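Local coordinates for tRNA (adenine(58)-N(1))-methyltransferase catalytic subunit TRM61 C-terminal domain-containing protein (Thermoplasma acidophilum, PDB 1YB2) that probably transfers methyl groups from S-adenosyl-L-methionine to adenine in RNA, perhaps at N1 of adenine 58 in tRNA, at residues Y127-L132 with G162-S167; P26-L29 with E34-K37; L222-S227 with T263-K268; V141-D146 with D186-W191. All blocks are in the same frame, centred on the assembly; numbering follows the deposited sequence.

Interaction 2 comes first along the chain and belongs to the FKBP-like domain, whose mixed beta-sheet is built mainly from the N-terminal strands; the other three belong to the methyltransferase part. Interactions 1 and 4 interleave, their segments alternating, and they touch where Ser-167 O meets Glu-142 N, although their centres are about 17 Å apart. Interaction 3 follows them, its centre about 25 Å from that of interaction 1, yet both reach the same seven-stranded beta-sheet, one near the 164-167 edge and the other toward the 229-242 edge. Ser-223 packs on Trp-191, joining interactions 3 and 4. Interactions 1 and 2 lie about 30 Å apart between centres, and both border the second subunit, so dimer contacts involve both parts of the chain.

Interaction 1. Residues Y127-L132 with G162-S167; sequences YILYAL and GNVRTS
Leu-129 and Val-164 meet methyl to methyl, their side chains crossing at about a right angle. Both branches of the leucine take part: CD2 lies 3.6 Å from Val-164 CG2, and CD1 lies 3.8 Å from the same CG2, so one valine methyl sits against the forked end of the leucine. Val-164 turns CG1 to the side opposite its own N (chi1 -178°), which leaves CG2 as the branch that reaches the helix. Leu-129 also slides past the amide end of Asn-163 in the opposite direction, an apolar-against-polar contact at van der Waals range. One turn further on, CD1 of Leu-132 reaches that amide at an oblique angle.

Helix 123-132 and strand 164-167 belong to the Rossmann-like fold of class I methyltransferases, a sheet flanked by helices, in which 164-167 is an outermost strand within this chain. The nearest CA atoms, of Leu-129 and Asn-163, are still 8.6 Å apart, so side-chain ends alone bridge the gap; the surface buried between the segments is 136 Å². Leu-138 of the adjacent strand 137-141 touches Leu-129, while Leu-155 of helix 145-156 also touches this leucine and Met-152 of that helix packs on Val-164. Farther round helix 123-132, Tyr-130 makes a cation-pi contact with Arg-109 of the second subunit.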
loop_
_atom_site.group_PDB
_atom_site.type_symbol
_atom_site.label_atom_id
_atom_site.label_comp_id
_atom_site.label_asym_id
_atom_site.label_seq_id
_atom_site.Cartn_x
_atom_site.Cartn_y
_atom_site.Cartn_z
ATOM N N TYR A 127 -8.813 -3.653 -0.133
ATOM C CA TYR A 127 -7.824 -2.745 0.430
ATOM C C TYR A 127 -8.366 -1.343 0.718
ATOM O O TYR A 127 -8.000 -0.734 1.728
ATOM C CB TYR A 127 -6.600 -2.623 -0.484
ATOM C CG TYR A 127 -5.688 -3.801 -0.402
ATOM C CD1 TYR A 127 -5.694 -4.768 -1.409
ATOM C CD2 TYR A 127 -4.811 -3.961 0.686
ATOM C CE1 TYR A 127 -4.842 -5.866 -1.349
ATOM C CE2 TYR A 127 -3.952 -5.076 0.757
ATOM C CZ TYR A 127 -3.983 -6.013 -0.266
ATOM O OH TYR A 127 -3.144 -7.113 -0.242
ATOM N N ILE A 128 -9.202 -0.828 -0.181
ATOM C CA ILE A 128 -9.789 0.506 -0.013
ATOM C C ILE A 128 -10.670 0.522 1.238
ATOM O O ILE A 128 -10.528 1.404 2.098
ATOM C CB ILE A 128 -10.591 0.935 -1.274
ATOM C CG1 ILE A 128 -9.637 1.174 -2.466
ATOM C CG2 ILE A 128 -11.443 2.177 -0.999
ATOM C CD1 ILE A 128 -10.350 1.205 -3.835
ATOM N N LEU A 129 -11.563 -0.460 1.354
ATOM C CA LEU A 129 -12.473 -0.495 2.507
ATOM C C LEU A 129 -11.748 -0.679 3.837
ATOM O O LEU A 129 -12.140 -0.088 4.847
ATOM C CB LEU A 129 -13.552 -1.565 2.342
ATOM C CG LEU A 129 -14.622 -1.354 1.266
ATOM C CD1 LEU A 129 -15.724 -2.412 1.411
ATOM C CD2 LEU A 129 -15.237 0.033 1.309
ATOM N N TYR A 130 -10.691 -1.490 3.837
ATOM C CA TYR A 130 -9.894 -1.685 5.046
ATOM C C TYR A 130 -9.256 -0.363 5.485
ATOM O O TYR A 130 -9.272 -0.023 6.666
ATOM C CB TYR A 130 -8.827 -2.759 4.812
ATOM C CG TYR A 130 -8.247 -3.383 6.077
ATOM C CD1 TYR A 130 -8.974 -4.308 6.823
ATOM C CD2 TYR A 130 -6.954 -3.059 6.506
ATOM C CE1 TYR A 130 -8.423 -4.899 7.971
ATOM C CE2 TYR A 130 -6.398 -3.643 7.651
ATOM C CZ TYR A 130 -7.132 -4.557 8.367
ATOM O OH TYR A 130 -6.583 -5.122 9.492
ATOM N N ALA A 131 -8.714 0.377 4.529
ATOM C CA ALA A 131 -8.068 1.668 4.794
ATOM C C ALA A 131 -9.056 2.753 5.241
ATOM O O ALA A 131 -8.749 3.548 6.146
ATOM C CB ALA A 131 -7.273 2.124 3.570
ATOM N N LEU A 132 -10.238 2.780 4.619
ATOM C CA LEU A 132 -11.284 3.724 4.982
ATOM C C LEU A 132 -11.783 3.508 6.400
ATOM O O LEU A 132 -12.169 4.466 7.060
ATOM C CB LEU A 132 -12.464 3.662 4.005
ATOM C CG LEU A 132 -12.235 4.233 2.605
ATOM C CD1 LEU A 132 -13.522 4.005 1.776
ATOM C CD2 LEU A 132 -11.832 5.734 2.621
ATOM N N GLY A 162 -21.875 -0.882 3.725
ATOM C CA GLY A 162 -22.822 0.212 3.860
ATOM C C GLY A 162 -22.310 1.534 3.317
ATOM O O GLY A 162 -23.107 2.403 2.987
ATOM N N ASN A 163 -20.985 1.687 3.233
ATOM C CA ASN A 163 -20.357 2.865 2.618
ATOM C C ASN A 163 -19.903 2.650 1.177
ATOM O O ASN A 163 -19.054 3.389 0.663
ATOM C CB ASN A 163 -19.220 3.425 3.501
ATOM C CG ASN A 163 -17.995 2.470 3.617
ATOM O OD1 ASN A 163 -16.875 2.927 3.843
ATOM N ND2 ASN A 163 -18.214 1.172 3.475
ATOM N N VAL A 164 -20.469 1.637 0.526
ATOM C CA VAL A 164 -20.180 1.367 -0.885
ATOM C C VAL A 164 -21.406 1.633 -1.758
ATOM O O VAL A 164 -22.520 1.235 -1.427
ATOM C CB VAL A 164 -19.659 -0.080 -1.119
ATOM C CG1 VAL A 164 -19.319 -0.301 -2.584
ATOM C CG2 VAL A 164 -18.423 -0.361 -0.255
ATOM N N ARG A 165 -21.175 2.323 -2.877
ATOM C CA ARG A 165 -22.196 2.549 -3.896
ATOM C C ARG A 165 -21.706 1.975 -5.222
ATOM O O ARG A 165 -20.504 1.999 -5.507
ATOM C CB ARG A 165 -22.515 4.045 -4.007
ATOM C CG ARG A 165 -23.343 4.542 -2.811
ATOM C CD ARG A 165 -23.737 6.023 -2.941
ATOM N NE ARG A 165 -24.720 6.270 -4.009
ATOM C CZ ARG A 165 -26.031 6.046 -3.918
ATOM N NH1 ARG A 165 -26.571 5.570 -2.805
ATOM N NH2 ARG A 165 -26.817 6.300 -4.956
ATOM N N THR A 166 -22.618 1.414 -6.008
ATOM C CA THR A 166 -22.231 0.824 -7.286
ATOM C C THR A 166 -23.038 1.387 -8.444
ATOM O O THR A 166 -24.229 1.705 -8.309
ATOM C CB THR A 166 -22.389 -0.721 -7.317
ATOM O OG1 THR A 166 -23.771 -1.051 -7.208
ATOM C CG2 THR A 166 -21.583 -1.403 -6.201
ATOM N N SER A 167 -22.374 1.507 -9.586
ATOM C CA SER A 167 -23.050 1.797 -10.838
ATOM C C SER A 167 -22.643 0.752 -11.856
ATOM O O SER A 167 -21.469 0.609 -12.176
ATOM C CB SER A 167 -22.686 3.182 -11.352
ATOM O OG SER A 167 -23.359 3.401 -12.573
#

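Interaction 2. Residues P26-L29 with E34-K37; sequences PVIL and EYGK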
loop_
_atom_site.group_PDB
_atom_site.type_symbol
_atom_site.label_atom_id
_atom_site.label_comp_id
_atom_site.label_asym_id
_atom_site.label_seq_id
_atom_site.Cartn_x
_atom_site.Cartn_y
_atom_site.Cartn_z
ATOM N N PRO A 26 -2.093 23.705 1.164
ATOM C CA PRO A 26 -1.188 23.380 0.065
ATOM C C PRO A 26 0.254 23.583 0.495
ATOM O O PRO A 26 0.632 24.693 0.875
ATOM C CB PRO A 26 -1.583 24.401 -1.027
ATOM C CG PRO A 26 -2.728 25.242 -0.441
ATOM C CD PRO A 26 -3.281 24.436 0.686
ATOM N N VAL A 27 1.053 22.525 0.453
ATOM C CA VAL A 27 2.416 22.616 0.951
ATOM C C VAL A 27 3.459 22.059 -0.030
ATOM O O VAL A 27 4.642 22.387 0.069
ATOM C CB VAL A 27 2.530 22.012 2.402
ATOM C CG1 VAL A 27 2.489 20.485 2.393
ATOM C CG2 VAL A 27 3.763 22.521 3.114
ATOM N N ILE A 28 3.016 21.251 -0.987
ATOM C CA ILE A 28 3.914 20.560 -1.912
ATOM C C ILE A 28 3.765 21.110 -3.341
ATOM O O ILE A 28 2.657 21.412 -3.801
ATOM C CB ILE A 28 3.650 19.012 -1.897
ATOM C CG1 ILE A 28 3.716 18.434 -0.473
ATOM C CG2 ILE A 28 4.605 18.243 -2.827
ATOM C CD1 ILE A 28 4.973 18.797 0.327
ATOM N N LEU A 29 4.885 21.246 -4.036
ATOM C CA LEU A 29 4.871 21.536 -5.469
ATOM C C LEU A 29 5.338 20.286 -6.228
ATOM O O LEU A 29 6.471 19.826 -6.043
ATOM C CB LEU A 29 5.766 22.726 -5.782
ATOM C CG LEU A 29 5.392 24.048 -5.106
ATOM C CD1 LEU A 29 6.395 25.107 -5.451
ATOM C CD2 LEU A 29 3.990 24.503 -5.504
ATOM N N GLU A 34 10.995 17.509 -10.873
ATOM C CA GLU A 34 11.357 18.128 -9.582
ATOM C C GLU A 34 10.154 18.424 -8.684
ATOM O O GLU A 34 9.049 18.716 -9.160
ATOM C CB GLU A 34 12.177 19.402 -9.786
ATOM C CG GLU A 34 13.538 19.165 -10.421
ATOM C CD GLU A 34 14.582 18.684 -9.423
ATOM O OE1 GLU A 34 14.769 19.352 -8.372
ATOM O OE2 GLU A 34 15.230 17.642 -9.695
ATOM N N TYR A 35 10.380 18.328 -7.377
ATOM C CA TYR A 35 9.370 18.687 -6.395
ATOM C C TYR A 35 9.870 19.864 -5.571
ATOM O O TYR A 35 11.073 20.104 -5.484
ATOM C CB TYR A 35 9.011 17.501 -5.505
ATOM C CG TYR A 35 8.206 16.426 -6.212
ATOM C CD1 TYR A 35 8.635 15.876 -7.420
ATOM C CD2 TYR A 35 7.024 15.949 -5.667
ATOM C CE1 TYR A 35 7.902 14.885 -8.066
ATOM C CE2 TYR A 35 6.283 14.966 -6.310
ATOM C CZ TYR A 35 6.718 14.441 -7.505
ATOM O OH TYR A 35 5.975 13.453 -8.128
ATOM N N GLY A 36 8.936 20.607 -4.989
ATOM C CA GLY A 36 9.262 21.791 -4.211
ATOM C C GLY A 36 8.315 21.945 -3.048
ATOM O O GLY A 36 7.449 21.091 -2.821
ATOM N N LYS A 37 8.494 23.033 -2.307
ATOM C CA LYS A 37 7.638 23.333 -1.169
ATOM C C LYS A 37 6.999 24.702 -1.316
ATOM O O LYS A 37 7.603 25.643 -1.844
ATOM C CB LYS A 37 8.389 23.169 0.163
ATOM C CG LYS A 37 8.607 21.685 0.532
ATOM C CD LYS A 37 9.121 21.454 1.968
ATOM C CE LYS A 37 10.638 21.613 2.082
ATOM N NZ LYS A 37 11.209 20.879 3.261
#
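Leu-29 and Gly-36 form the hydrogen-bonded pair of an antiparallel beta hairpin, strands 28-30 and 36-39, in the FKBP-like N-terminal domain. Leu-29 N donates to Gly-36 O at 2.8 Å, almost straight (174° at the hydrogen) although the donor stands well above the carbonyl plane. In return, Gly-36 N gives its hydrogen to Leu-29 O, also at 2.8 Å, more bent at 154° but in the carbonyl plane and on a lone pair. Leu-29 O has a second, weaker visitor, the CA-H of Tyr-35, with CA 3.1 Å away.

The neighbouring pair, Ile-28 with Lys-37, is non-hydrogen-bonded, with CA atoms 4.7 Å apart. Beside it, Lys-37 CA approaches Val-27 O at 3.4 Å in another CA-H...O contact. The side chain of Leu-29 lies over the backbone of the partner strand: its CB rests 3.8 Å from Gly-36 O, and CD1 reaches as far as Lys-37 O. Gly-36 has no side chain on this face, where a CB would come close to Leu-29 CD1.

Phe-73 and Val-75 of strand 71-76 pack on Leu-29 from this face, while on the other, which carries Ile-28 and Lys-37, Val-86 of helix 83-86 touches Ile-28 and Tyr-35, and Phe-158 of the second subunit packs on Val-27 and Ile-28. Val-27 and Ile-28 together face Ser-76, a classic beta bulge. The lysine chain, bent at chi3 (-83°), carries NZ to a salt bridge with OE2 of Glu-157 of the second subunit.

Interaction 3. Residues L222-S227 with T263-K268; sequences LSLSAS and TFAIKK
Leu-224 O is gripped twice by one residue: Ser-227 OG donates to it at 2.6 Å and Ser-227 N at 3.0 Å. The hydroxyl comes in only 16° from the carbonyl plane. Its torsion (chi1 71°) tucks OG between Ser-227's own N and carbonyl carbon, which brings it to the carbonyl oxygen three residues earlier. The two bonds close a turn from Leu-224 to Ser-227, whose backbone angles stay helical.

The same Leu-224 carries the contact with segment 263-268 through its methyl groups. CD1 lies 3.9 Å from Ala-265 CB, and CD2 4.1 Å from that same CB, so the small alanine methyl sits beneath the leucine fork. Toward Thr-263 the approach is tip to tip, with Leu-224 CD1 4.0 Å from Thr-263 CG2. Thr-263 has this methyl opposite its backbone N, leaving OG1 (chi1 -66°) directed elsewhere, to a hydrogen bond with OG1 of Thr-234. The hydroxyl therefore has its partner inside the sheet, while the methyl presents an apolar surface to the leucine. All three touching residues are buried.

Strand 258-267 runs antiparallel between strands 205-211 and 229-242 in the methyltransferase sheet; His-231 of the latter also packs on Leu-224 and Thr-263, while Val-194 of helix 194-199 touches Ser-223 and Ser-227, so the turn lies over the sheet beside that helix.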
loop_
_atom_site.group_PDB
_atom_site.type_symbol
_atom_site.label_atom_id
_atom_site.label_comp_id
_atom_site.label_asym_id
_atom_site.label_seq_id
_atom_site.Cartn_x
_atom_site.Cartn_y
_atom_site.Cartn_z
ATOM N N LEU A 222 0.028 9.821 -22.929
ATOM C CA LEU A 222 -0.128 10.785 -24.018
ATOM C C LEU A 222 -1.483 11.465 -23.980
ATOM O O LEU A 222 -1.592 12.617 -24.358
ATOM C CB LEU A 222 0.088 10.104 -25.382
ATOM C CG LEU A 222 1.501 10.096 -25.983
ATOM C CD1 LEU A 222 2.602 10.034 -24.919
ATOM C CD2 LEU A 222 1.659 8.943 -26.963
ATOM N N SER A 223 -2.505 10.760 -23.505
ATOM C CA SER A 223 -3.852 11.337 -23.399
ATOM C C SER A 223 -4.061 12.323 -22.226
ATOM O O SER A 223 -5.067 13.030 -22.197
ATOM C CB SER A 223 -4.906 10.233 -23.303
ATOM O OG SER A 223 -4.928 9.649 -22.002
ATOM N N LEU A 224 -3.146 12.343 -21.259
ATOM C CA LEU A 224 -3.344 13.113 -20.004
ATOM C C LEU A 224 -3.481 14.667 -20.079
ATOM O O LEU A 224 -4.424 15.263 -19.492
ATOM C CB LEU A 224 -2.278 12.725 -18.958
ATOM C CG LEU A 224 -2.376 11.309 -18.375
ATOM C CD1 LEU A 224 -1.198 11.052 -17.430
ATOM C CD2 LEU A 224 -3.691 11.054 -17.659
ATOM N N SER A 225 -2.547 15.315 -20.762
ATOM C CA SER A 225 -2.537 16.794 -20.836
ATOM C C SER A 225 -3.841 17.420 -21.363
ATOM O O SER A 225 -4.319 18.404 -20.800
ATOM C CB SER A 225 -1.355 17.304 -21.659
ATOM O OG SER A 225 -1.446 16.795 -22.975
ATOM N N ALA A 226 -4.417 16.857 -22.429
ATOM C CA ALA A 226 -5.684 17.383 -22.971
ATOM C C ALA A 226 -6.879 17.254 -22.005
ATOM O O ALA A 226 -7.930 17.882 -22.216
ATOM C CB ALA A 226 -6.014 16.738 -24.322
ATOM N N SER A 227 -6.719 16.477 -20.933
ATOM C CA SER A 227 -7.830 16.254 -20.012
ATOM C C SER A 227 -7.822 17.166 -18.782
ATOM O O SER A 227 -8.752 17.097 -17.998
ATOM C CB SER A 227 -7.873 14.790 -19.543
ATOM O OG SER A 227 -6.788 14.515 -18.668
ATOM N N THR A 263 0.223 4.265 -13.800
ATOM C CA THR A 263 0.372 5.698 -14.095
ATOM C C THR A 263 -0.337 6.523 -13.014
ATOM O O THR A 263 -1.493 6.253 -12.668
ATOM C CB THR A 263 -0.222 6.036 -15.486
ATOM O OG1 THR A 263 0.557 5.399 -16.497
ATOM C CG2 THR A 263 -0.267 7.570 -15.753
ATOM N N PHE A 264 0.368 7.506 -12.464
ATOM C CA PHE A 264 -0.221 8.472 -11.532
ATOM C C PHE A 264 -0.320 9.845 -12.186
ATOM O O PHE A 264 0.623 10.294 -12.836
ATOM C CB PHE A 264 0.641 8.605 -10.270
ATOM C CG PHE A 264 0.816 7.324 -9.517
ATOM C CD1 PHE A 264 1.970 6.552 -9.687
ATOM C CD2 PHE A 264 -0.183 6.871 -8.649
ATOM C CE1 PHE A 264 2.143 5.344 -8.987
ATOM C CE2 PHE A 264 -0.024 5.660 -7.936
ATOM C CZ PHE A 264 1.138 4.903 -8.104
ATOM N N ALA A 265 -1.444 10.520 -11.976
ATOM C CA ALA A 265 -1.678 11.854 -12.530
ATOM C C ALA A 265 -2.414 12.708 -11.498
ATOM O O ALA A 265 -3.222 12.188 -10.705
ATOM C CB ALA A 265 -2.487 11.749 -13.830
ATOM N N ILE A 266 -2.124 14.003 -11.488
ATOM C CA ILE A 266 -2.836 14.954 -10.613
ATOM C C ILE A 266 -3.803 15.854 -11.400
ATOM O O ILE A 266 -3.443 16.383 -12.445
ATOM C CB ILE A 266 -1.822 15.793 -9.749
ATOM C CG1 ILE A 266 -2.524 16.693 -8.723
ATOM C CG2 ILE A 266 -0.796 16.568 -10.642
ATOM C CD1 ILE A 266 -1.564 17.232 -7.652
ATOM N N LYS A 267 -5.037 16.004 -10.897
ATOM C CA LYS A 267 -6.024 16.933 -11.467
ATOM C C LYS A 267 -5.625 18.399 -11.245
ATOM O O LYS A 267 -5.406 18.842 -10.103
ATOM C CB LYS A 267 -7.419 16.680 -10.852
ATOM C CG LYS A 267 -8.523 17.672 -11.301
ATOM C CD LYS A 267 -8.958 17.421 -12.746
ATOM C CE LYS A 267 -9.888 18.547 -13.260
ATOM N NZ LYS A 267 -11.182 18.578 -12.485
ATOM N N LYS A 268 -5.573 19.164 -12.334
ATOM C CA LYS A 268 -5.306 20.599 -12.241
ATOM C C LYS A 268 -6.588 21.365 -11.982
ATOM O O LYS A 268 -7.645 20.959 -12.452
ATOM C CB LYS A 268 -4.623 21.089 -13.512
ATOM C CG LYS A 268 -3.282 20.403 -13.733
ATOM C CD LYS A 268 -2.566 20.897 -15.004
ATOM C CE LYS A 268 -3.353 20.542 -16.239
ATOM N NZ LYS A 268 -2.598 20.913 -17.464
#

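Interaction 4. Residues V141-D146 with D186-W191; sequences VERDED and DIPDPW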
loop_
_atom_site.group_PDB
_atom_site.type_symbol
_atom_site.label_atom_id
_atom_site.label_comp_id
_atom_site.label_asym_id
_atom_site.label_seq_id
_atom_site.Cartn_x
_atom_site.Cartn_y
_atom_site.Cartn_z
ATOM N N VAL A 141 -17.771 1.779 -10.310
ATOM C CA VAL A 141 -18.391 1.828 -11.631
ATOM C C VAL A 141 -17.852 0.634 -12.404
ATOM O O VAL A 141 -16.635 0.542 -12.636
ATOM C CB VAL A 141 -18.027 3.143 -12.395
ATOM C CG1 VAL A 141 -18.709 3.202 -13.781
ATOM C CG2 VAL A 141 -18.380 4.371 -11.574
ATOM N N GLU A 142 -18.738 -0.293 -12.763
ATOM C CA GLU A 142 -18.351 -1.535 -13.448
ATOM C C GLU A 142 -19.338 -1.884 -14.566
ATOM O O GLU A 142 -20.531 -2.035 -14.318
ATOM C CB GLU A 142 -18.226 -2.698 -12.448
ATOM C CG GLU A 142 -18.037 -4.100 -13.055
ATOM C CD GLU A 142 -16.819 -4.222 -13.986
ATOM O OE1 GLU A 142 -15.734 -3.723 -13.638
ATOM O OE2 GLU A 142 -16.948 -4.839 -15.068
ATOM N N ARG A 143 -18.826 -2.041 -15.785
ATOM C CA ARG A 143 -19.669 -2.317 -16.965
ATOM C C ARG A 143 -20.249 -3.740 -17.002
ATOM O O ARG A 143 -21.318 -3.965 -17.577
ATOM C CB ARG A 143 -18.892 -2.028 -18.257
ATOM C CG ARG A 143 -17.699 -2.973 -18.491
ATOM C CD ARG A 143 -16.880 -2.570 -19.696
ATOM N NE ARG A 143 -16.160 -1.317 -19.466
ATOM C CZ ARG A 143 -15.346 -0.738 -20.347
ATOM N NH1 ARG A 143 -15.129 -1.302 -21.535
ATOM N NH2 ARG A 143 -14.748 0.409 -20.039
ATOM N N ASP A 144 -19.544 -4.696 -16.409
ATOM C CA ASP A 144 -19.963 -6.098 -16.427
ATOM C C ASP A 144 -20.798 -6.459 -15.194
ATOM O O ASP A 144 -20.295 -6.444 -14.066
ATOM C CB ASP A 144 -18.743 -7.013 -16.549
ATOM C CG ASP A 144 -19.114 -8.441 -16.879
ATOM O OD1 ASP A 144 -19.455 -9.214 -15.955
ATOM O OD2 ASP A 144 -19.062 -8.795 -18.077
ATOM N N GLU A 145 -22.070 -6.788 -15.414
ATOM C CA GLU A 145 -23.017 -7.036 -14.322
ATOM C C GLU A 145 -22.573 -8.197 -13.439
ATOM O O GLU A 145 -22.690 -8.138 -12.210
ATOM C CB GLU A 145 -24.424 -7.313 -14.876
ATOM C CG GLU A 145 -25.556 -7.158 -13.856
ATOM C CD GLU A 145 -26.891 -7.687 -14.369
ATOM O OE1 GLU A 145 -27.032 -8.922 -14.524
ATOM O OE2 GLU A 145 -27.808 -6.872 -14.606
ATOM N N ASP A 146 -22.064 -9.250 -14.073
ATOM C CA ASP A 146 -21.707 -10.473 -13.362
ATOM C C ASP A 146 -20.442 -10.268 -12.529
ATOM O O ASP A 146 -20.403 -10.659 -11.363
ATOM C CB ASP A 146 -21.545 -11.647 -14.332
ATOM C CG ASP A 146 -22.883 -12.192 -14.839
ATOM O OD1 ASP A 146 -23.966 -11.669 -14.470
ATOM O OD2 ASP A 146 -22.851 -13.169 -15.618
ATOM N N ASP A 186 -9.018 0.693 -13.568
ATOM C CA ASP A 186 -8.524 -0.542 -14.144
ATOM C C ASP A 186 -9.512 -0.911 -15.240
ATOM O O ASP A 186 -10.365 -1.777 -15.066
ATOM C CB ASP A 186 -8.435 -1.620 -13.056
ATOM C CG ASP A 186 -7.830 -2.937 -13.555
ATOM O OD1 ASP A 186 -7.226 -2.996 -14.658
ATOM O OD2 ASP A 186 -7.980 -3.929 -12.816
ATOM N N ILE A 187 -9.421 -0.179 -16.341
ATOM C CA ILE A 187 -10.238 -0.401 -17.530
ATOM C C ILE A 187 -9.344 -0.525 -18.760
ATOM O O ILE A 187 -8.198 -0.067 -18.723
ATOM C CB ILE A 187 -11.283 0.730 -17.755
ATOM C CG1 ILE A 187 -10.628 2.118 -17.678
ATOM C CG2 ILE A 187 -12.472 0.558 -16.794
ATOM C CD1 ILE A 187 -11.554 3.244 -18.118
ATOM N N PRO A 188 -9.854 -1.170 -19.836
ATOM C CA PRO A 188 -9.118 -1.391 -21.086
ATOM C C PRO A 188 -8.602 -0.104 -21.721
ATOM O O PRO A 188 -7.416 -0.021 -22.070
ATOM C CB PRO A 188 -10.172 -2.014 -22.012
ATOM C CG PRO A 188 -11.174 -2.591 -21.134
ATOM C CD PRO A 188 -11.208 -1.753 -19.900
ATOM N N ASP A 189 -9.473 0.894 -21.865
ATOM C CA ASP A 189 -9.137 2.072 -22.668
ATOM C C ASP A 189 -9.304 3.396 -21.910
ATOM O O ASP A 189 -10.185 4.201 -22.243
ATOM C CB ASP A 189 -9.955 2.072 -23.968
ATOM C CG ASP A 189 -11.456 2.131 -23.723
ATOM O OD1 ASP A 189 -11.911 1.728 -22.623
ATOM O OD2 ASP A 189 -12.180 2.599 -24.639
ATOM N N PRO A 190 -8.464 3.632 -20.878
ATOM C CA PRO A 190 -8.658 4.885 -20.126
ATOM C C PRO A 190 -8.449 6.168 -20.947
ATOM O O PRO A 190 -9.067 7.190 -20.632
ATOM C CB PRO A 190 -7.650 4.771 -18.979
ATOM C CG PRO A 190 -6.621 3.795 -19.449
ATOM C CD PRO A 190 -7.371 2.814 -20.317
ATOM N N TRP A 191 -7.602 6.125 -21.982
ATOM C CA TRP A 191 -7.390 7.294 -22.860
ATOM C C TRP A 191 -8.698 7.847 -23.439
ATOM O O TRP A 191 -8.782 9.022 -23.779
ATOM C CB TRP A 191 -6.355 7.007 -23.972
ATOM C CG TRP A 191 -6.635 5.726 -24.719
ATOM C CD1 TRP A 191 -7.413 5.581 -25.829
ATOM C CD2 TRP A 191 -6.193 4.405 -24.363
ATOM N NE1 TRP A 191 -7.466 4.249 -26.207
ATOM C CE2 TRP A 191 -6.730 3.509 -25.322
ATOM C CE3 TRP A 191 -5.381 3.896 -23.340
ATOM C CZ2 TRP A 191 -6.481 2.137 -25.285
ATOM C CZ3 TRP A 191 -5.140 2.530 -23.302
ATOM C CH2 TRP A 191 -5.691 1.664 -24.271
#
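Arg-143 meets Ile-187 and Pro-188 by van der Waals contact. Its NH2 lies 4.0 Å from Ile-187 CG2, the two side chains crossing at about a right angle, while CD of Pro-188 sits over one face of the guanidinium, 4.2 Å from NH2. A bend at chi3 (69°) steers the arginine chain to this spot.

The charged contact is looser. Asp-189 OD1 lies near the guanidinium plane, at its edge, with the two flat groups turned 76° apart. The other oxygen, OD2, accepts a hydrogen bond from Asn-192 ND2. Arg-143 NH2 also forms a long, weak ion pair with Asp-170.

The hydrogen bonds of these side chains do not run between the two segments. Glu-142 OE2 accepts from Asp-144 N at 2.9 Å, and its OE1 from Val-119 N. Asp-144 is the N-cap of helix 145-156, its OD1 taking the N-H of Asn-147.

Glu-142, Asp-170 and Asp-186 are predicted S-adenosyl-L-methionine contacts, which places this junction at the probable cofactor pocket of the Rossmann-like fold. At 4.1 Å from Arg-143 NH2, Asp-189 OD1 is beyond salt-bridge range, and as it is buried with no hydrogen-bonding partner in the model, the nearby positive charge probably offsets part of the cost.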